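Local coordinates for HTH marR-type domain-containing protein (Streptococcus agalactiae serotype III, PDB 7DVR), which binds heme as a sensor and probably acts as a DNA-binding transcription regulator of the MarR family, at residues G33-L38 / N76-I81; H41-P46 / K102-E107. One frame throughout, in Å; residues are numbered along the deposited sequence.

Contact 1: residues G33-L38 / N76-I81; sequences GPQGHL and NGFIAI
Gln35 meets Asn76 and Phe78 inside the winged helix-turn-helix domain of this MarR-type protein. Gln35 lies in the first turn of helix 34-44. Its two partners flank Gly77, whose positive phi ends helix 63-75 in a Schellman motif and turns the chain into strand 79-83.

The polar part is an amide-amide pair. Gln35 NE2 donates to Asn76 OD1 at 3.0 Å, and the bond is nearly straight, with an N-H...O angle of 167°. The donor lies in the carbonyl plane, and the two amide planes are only 9° apart. A water bridges the two amides: it donates to Gln35 OE1 at 2.8 Å and, weakly, to Asn76 OD1.

The rest is van der Waals contact with the Phe78 ring. Within 76-81, Asn76 CB packs over one face of this ring, toward its rim, which places Asn76 beside it. The Gln35 side chain is extended beyond CG, which carries its amide across to the ring as well. Gln35 also touches Leu69 and Met73 of helix 63-75. The Gln35 amide is tilted 41° to the Phe78 ring, and NE2 approaches CE2 obliquely at 3.4 Å.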
loop_
_atom_site.group_PDB
_atom_site.type_symbol
_atom_site.label_atom_id
_atom_site.label_comp_id
_atom_site.label_asym_id
_atom_site.label_seq_id
_atom_site.Cartn_x
_atom_site.Cartn_y
_atom_site.Cartn_z
ATOM N N GLY A 33 -14.085 7.183 7.257
ATOM C CA GLY A 33 -14.411 7.068 5.822
ATOM C C GLY A 33 -15.658 7.828 5.358
ATOM O O GLY A 33 -15.737 9.054 5.371
ATOM N N PRO A 34 -16.586 7.085 4.743
ATOM C CA PRO A 34 -17.872 7.596 4.271
ATOM C C PRO A 34 -18.839 8.180 5.315
ATOM O O PRO A 34 -19.622 9.046 4.971
ATOM C CB PRO A 34 -18.523 6.356 3.610
ATOM C CG PRO A 34 -17.647 5.175 4.008
ATOM C CD PRO A 34 -16.278 5.750 4.244
ATOM N N GLN A 35 -18.820 7.682 6.537
ATOM C CA GLN A 35 -19.715 8.226 7.582
ATOM C C GLN A 35 -19.300 9.664 7.856
ATOM O O GLN A 35 -20.168 10.531 7.802
ATOM C CB GLN A 35 -19.705 7.298 8.772
ATOM C CG GLN A 35 -20.395 6.000 8.443
ATOM C CD GLN A 35 -20.460 5.038 9.592
ATOM O OE1 GLN A 35 -20.031 3.880 9.495
ATOM N NE2 GLN A 35 -21.017 5.501 10.680
ATOM N N GLY A 36 -18.010 9.900 8.092
ATOM C CA GLY A 36 -17.469 11.252 8.301
ATOM C C GLY A 36 -17.905 12.201 7.225
ATOM O O GLY A 36 -18.255 13.346 7.522
ATOM N N HIS A 37 -17.787 11.767 5.995
ATOM C CA HIS A 37 -17.998 12.666 4.847
ATOM C C HIS A 37 -19.426 13.187 4.914
ATOM O O HIS A 37 -19.636 14.386 4.750
ATOM C CB HIS A 37 -17.683 11.941 3.544
ATOM C CG HIS A 37 -17.637 12.894 2.386
ATOM N ND1 HIS A 37 -16.540 13.678 2.135
ATOM C CD2 HIS A 37 -18.532 13.234 1.448
ATOM C CE1 HIS A 37 -16.744 14.451 1.095
ATOM N NE2 HIS A 37 -17.961 14.199 0.648
ATOM N N LEU A 38 -20.364 12.282 5.111
ATOM C CA LEU A 38 -21.811 12.628 5.127
ATOM C C LEU A 38 -22.131 13.458 6.392
ATOM O O LEU A 38 -22.941 14.325 6.350
ATOM C CB LEU A 38 -22.662 11.353 5.091
ATOM C CG LEU A 38 -22.695 10.593 3.757
ATOM C CD1 LEU A 38 -23.763 9.503 3.717
ATOM C CD2 LEU A 38 -22.847 11.522 2.566
ATOM N N ASN A 76 -25.234 3.613 14.703
ATOM C CA ASN A 76 -24.303 4.424 15.515
ATOM C C ASN A 76 -24.919 5.661 16.202
ATOM O O ASN A 76 -24.156 6.271 17.023
ATOM C CB ASN A 76 -23.125 4.845 14.653
ATOM C CG ASN A 76 -22.299 3.685 14.157
ATOM O OD1 ASN A 76 -21.756 3.749 13.064
ATOM N ND2 ASN A 76 -22.233 2.616 14.920
ATOM N N GLY A 77 -26.170 6.064 15.888
ATOM C CA GLY A 77 -26.811 7.229 16.523
ATOM C C GLY A 77 -26.318 8.553 15.975
ATOM O O GLY A 77 -26.594 9.572 16.596
ATOM N N PHE A 78 -25.691 8.575 14.790
ATOM C CA PHE A 78 -25.227 9.871 14.196
ATOM C C PHE A 78 -26.368 10.597 13.501
ATOM O O PHE A 78 -26.352 11.819 13.445
ATOM C CB PHE A 78 -24.110 9.680 13.175
ATOM C CG PHE A 78 -22.924 8.914 13.718
ATOM C CD1 PHE A 78 -22.725 8.853 15.077
ATOM C CD2 PHE A 78 -22.071 8.229 12.882
ATOM C CE1 PHE A 78 -21.664 8.131 15.618
ATOM C CE2 PHE A 78 -20.981 7.532 13.414
ATOM C CZ PHE A 78 -20.796 7.485 14.768
ATOM N N ILE A 79 -27.309 9.831 12.957
ATOM C CA ILE A 79 -28.414 10.412 12.156
ATOM C C ILE A 79 -29.741 9.779 12.522
ATOM O O ILE A 79 -29.707 8.683 13.043
ATOM C CB ILE A 79 -28.149 10.227 10.655
ATOM C CG1 ILE A 79 -28.145 8.743 10.286
ATOM C CG2 ILE A 79 -26.918 11.016 10.187
ATOM C CD1 ILE A 79 -28.022 8.500 8.748
ATOM N N ALA A 80 -30.863 10.430 12.169
ATOM C CA ALA A 80 -32.211 9.831 12.131
ATOM C C ALA A 80 -32.683 9.842 10.665
ATOM O O ALA A 80 -32.308 10.731 9.858
ATOM C CB ALA A 80 -33.161 10.631 12.973
ATOM N N ILE A 81 -33.359 8.776 10.277
ATOM C CA ILE A 81 -33.803 8.537 8.871
ATOM C C ILE A 81 -35.303 8.780 8.909
ATOM O O ILE A 81 -35.989 7.940 9.525
ATOM C CB ILE A 81 -33.568 7.096 8.360
ATOM C CG1 ILE A 81 -32.096 6.675 8.245
ATOM C CG2 ILE A 81 -34.312 6.895 7.034
ATOM C CD1 ILE A 81 -31.906 5.191 7.963
HETATM O O HOH W 1 -19.889 1.664 11.221
#

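Contact 2: residues H41-P46 / K102-E107; sequences HLYKHP and KATQFE
Tyr43 presents one ring face to Ala103 and its hydroxyl end to Thr104. It is the main residue of this contact between the last turn of helix 34-44 and helix 97-117. The nearest CA atoms across the contact are those of Tyr43 and Ala103, 6.8 Å apart.

The Ala103 methyl makes a CH-pi contact. Its CB is 4.2 Å from the centroid of the Tyr43 ring and 25° off the ring normal. It is displaced toward the rim, and its nearest ring atom is Tyr43 CG at 3.8 Å. With chi1 at -170° the Tyr43 ring points away from its own backbone N and runs across helix 97-117, with Ala103 over its face and Thr104 near its hydroxyl. Ala103 is buried, and it also touches Val39 and Met40 one turn back on helix 34-44. Tyr43 in addition packs on Leu95 of strand 91-95.

At the far end of the ring, Thr104 CG2 lies 3.2 Å from Tyr43 OH. The methyl approaches obliquely. Thr104 OG1 is turned back to its own helix, where it is hydrogen-bonded to the carbonyl oxygens of Gln101 and Lys100.

Glu107, one turn on from Ala103, faces Lys44. Lys44 NZ and Glu107 OE2 are 4.4 Å apart, too far for a salt bridge. Any attraction between these charges is probably modest at this partly open edge.

This is helix-helix packing in which an alanine methyl meets a tyrosine face. It joins the winged-helix part of the MarR fold to the long helix that carries His114, the axial heme ligand.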
loop_
_atom_site.group_PDB
_atom_site.type_symbol
_atom_site.label_atom_id
_atom_site.label_comp_id
_atom_site.label_asym_id
_atom_site.label_seq_id
_atom_site.Cartn_x
_atom_site.Cartn_y
_atom_site.Cartn_z
ATOM N N HIS A 41 -20.992 16.877 5.838
ATOM C CA HIS A 41 -21.873 17.495 4.815
ATOM C C HIS A 41 -23.154 18.005 5.476
ATOM O O HIS A 41 -23.450 19.238 5.351
ATOM C CB HIS A 41 -22.165 16.568 3.656
ATOM C CG HIS A 41 -22.683 17.321 2.463
ATOM N ND1 HIS A 41 -21.829 17.819 1.482
ATOM C CD2 HIS A 41 -23.931 17.693 2.099
ATOM C CE1 HIS A 41 -22.530 18.464 0.555
ATOM N NE2 HIS A 41 -23.835 18.393 0.894
ATOM N N LEU A 42 -23.861 17.134 6.189
ATOM C CA LEU A 42 -25.035 17.531 6.993
ATOM C C LEU A 42 -24.693 18.730 7.869
ATOM O O LEU A 42 -25.456 19.713 7.890
ATOM C CB LEU A 42 -25.564 16.346 7.811
ATOM C CG LEU A 42 -26.182 15.215 7.001
ATOM C CD1 LEU A 42 -26.470 13.942 7.778
ATOM C CD2 LEU A 42 -27.475 15.708 6.311
ATOM N N TYR A 43 -23.582 18.669 8.596
ATOM C CA TYR A 43 -23.295 19.672 9.648
ATOM C C TYR A 43 -23.060 21.028 8.988
ATOM O O TYR A 43 -23.485 22.071 9.537
ATOM C CB TYR A 43 -22.061 19.301 10.446
ATOM C CG TYR A 43 -21.869 20.155 11.688
ATOM C CD1 TYR A 43 -22.762 20.106 12.753
ATOM C CD2 TYR A 43 -20.818 21.050 11.775
ATOM C CE1 TYR A 43 -22.592 20.897 13.893
ATOM C CE2 TYR A 43 -20.622 21.833 12.911
ATOM C CZ TYR A 43 -21.512 21.768 13.970
ATOM O OH TYR A 43 -21.302 22.584 15.045
ATOM N N LYS A 44 -22.446 21.001 7.806
ATOM C CA LYS A 44 -21.950 22.259 7.192
ATOM C C LYS A 44 -23.015 22.878 6.289
ATOM O O LYS A 44 -22.832 24.015 5.855
ATOM C CB LYS A 44 -20.600 22.042 6.513
ATOM C CG LYS A 44 -19.437 21.897 7.501
ATOM C CD LYS A 44 -18.078 22.139 6.879
ATOM C CE LYS A 44 -17.434 20.907 6.268
ATOM N NZ LYS A 44 -15.979 20.837 6.540
ATOM N N HIS A 45 -24.101 22.173 6.020
ATOM C CA HIS A 45 -25.212 22.700 5.183
ATOM C C HIS A 45 -26.566 22.449 5.844
ATOM O O HIS A 45 -27.461 21.931 5.202
ATOM C CB HIS A 45 -25.129 22.071 3.779
ATOM C CG HIS A 45 -23.787 22.190 3.129
ATOM N ND1 HIS A 45 -23.223 23.424 2.841
ATOM C CD2 HIS A 45 -22.915 21.256 2.671
ATOM C CE1 HIS A 45 -22.060 23.243 2.247
ATOM N NE2 HIS A 45 -21.835 21.916 2.163
ATOM N N PRO A 46 -26.844 22.989 7.043
ATOM C CA PRO A 46 -28.104 22.730 7.754
ATOM C C PRO A 46 -29.358 23.353 7.098
ATOM O O PRO A 46 -30.442 22.817 7.326
ATOM C CB PRO A 46 -27.869 23.336 9.121
ATOM C CG PRO A 46 -26.862 24.456 8.861
ATOM C CD PRO A 46 -25.984 23.966 7.733
ATOM N N LYS A 102 -20.076 14.515 17.394
ATOM C CA LYS A 102 -19.155 13.761 16.547
ATOM C C LYS A 102 -18.612 14.655 15.468
ATOM O O LYS A 102 -17.474 14.494 15.145
ATOM C CB LYS A 102 -19.810 12.561 15.892
ATOM C CG LYS A 102 -20.163 11.461 16.833
ATOM C CD LYS A 102 -18.932 10.879 17.504
ATOM C CE LYS A 102 -19.303 9.652 18.273
ATOM N NZ LYS A 102 -18.280 9.411 19.318
ATOM N N ALA A 103 -19.445 15.473 14.787
ATOM C CA ALA A 103 -18.952 16.362 13.719
ATOM C C ALA A 103 -17.893 17.351 14.238
ATOM O O ALA A 103 -16.898 17.598 13.527
ATOM C CB ALA A 103 -20.103 17.121 13.123
ATOM N N THR A 104 -18.118 18.005 15.370
ATOM C CA THR A 104 -17.184 19.045 15.854
ATOM C C THR A 104 -15.887 18.348 16.356
ATOM O O THR A 104 -14.787 18.898 16.191
ATOM C CB THR A 104 -17.894 19.878 16.918
ATOM O OG1 THR A 104 -18.443 18.982 17.900
ATOM C CG2 THR A 104 -18.977 20.752 16.314
ATOM N N GLN A 105 -16.027 17.130 16.839
ATOM C CA GLN A 105 -14.884 16.309 17.313
ATOM C C GLN A 105 -14.070 15.880 16.101
ATOM O O GLN A 105 -12.871 15.793 16.169
ATOM C CB GLN A 105 -15.355 15.058 18.067
ATOM C CG GLN A 105 -15.814 15.314 19.492
ATOM C CD GLN A 105 -16.555 14.146 20.110
ATOM O OE1 GLN A 105 -16.300 12.987 19.803
ATOM N NE2 GLN A 105 -17.427 14.459 21.063
ATOM N N PHE A 106 -14.720 15.586 14.989
ATOM C CA PHE A 106 -14.028 15.023 13.810
ATOM C C PHE A 106 -13.167 16.106 13.191
ATOM O O PHE A 106 -12.061 15.810 12.712
ATOM C CB PHE A 106 -15.017 14.509 12.753
ATOM C CG PHE A 106 -14.367 13.690 11.663
ATOM C CD1 PHE A 106 -13.698 12.506 11.949
ATOM C CD2 PHE A 106 -14.481 14.067 10.327
ATOM C CE1 PHE A 106 -13.130 11.739 10.936
ATOM C CE2 PHE A 106 -13.912 13.302 9.324
ATOM C CZ PHE A 106 -13.242 12.134 9.620
ATOM N N GLU A 107 -13.696 17.320 13.160
ATOM C CA GLU A 107 -12.978 18.481 12.568
ATOM C C GLU A 107 -11.654 18.724 13.319
ATOM O O GLU A 107 -10.629 18.984 12.645
ATOM C CB GLU A 107 -13.841 19.741 12.630
ATOM C CG GLU A 107 -14.168 20.355 11.295
ATOM C CD GLU A 107 -15.033 21.610 11.399
ATOM O OE1 GLU A 107 -15.770 21.756 12.413
ATOM O OE2 GLU A 107 -14.956 22.443 10.492
#

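Overall arrangement
Contacts 1 and 2 lie at successive parts of helix 34-44, with centres 10 Å apart. Their segments alternate along the chain: 33-38, 41-46, 76-81, then 102-107. Contact 1 ties the start of the helix to the turn between helix 63-75 and strand 79-83. Contact 2 ties its end to helix 97-117. The two also touch directly. Ile79 CG2 packs on Leu42 CD1 at 3.8 Å, and Phe78 CE1 on Lys102 CG at 3.9 Å. Helix 34-44, itself part of the probable DNA-binding domain, thus joins the turn before strand 79-83 to helix 97-117, which carries the axial heme ligand His114.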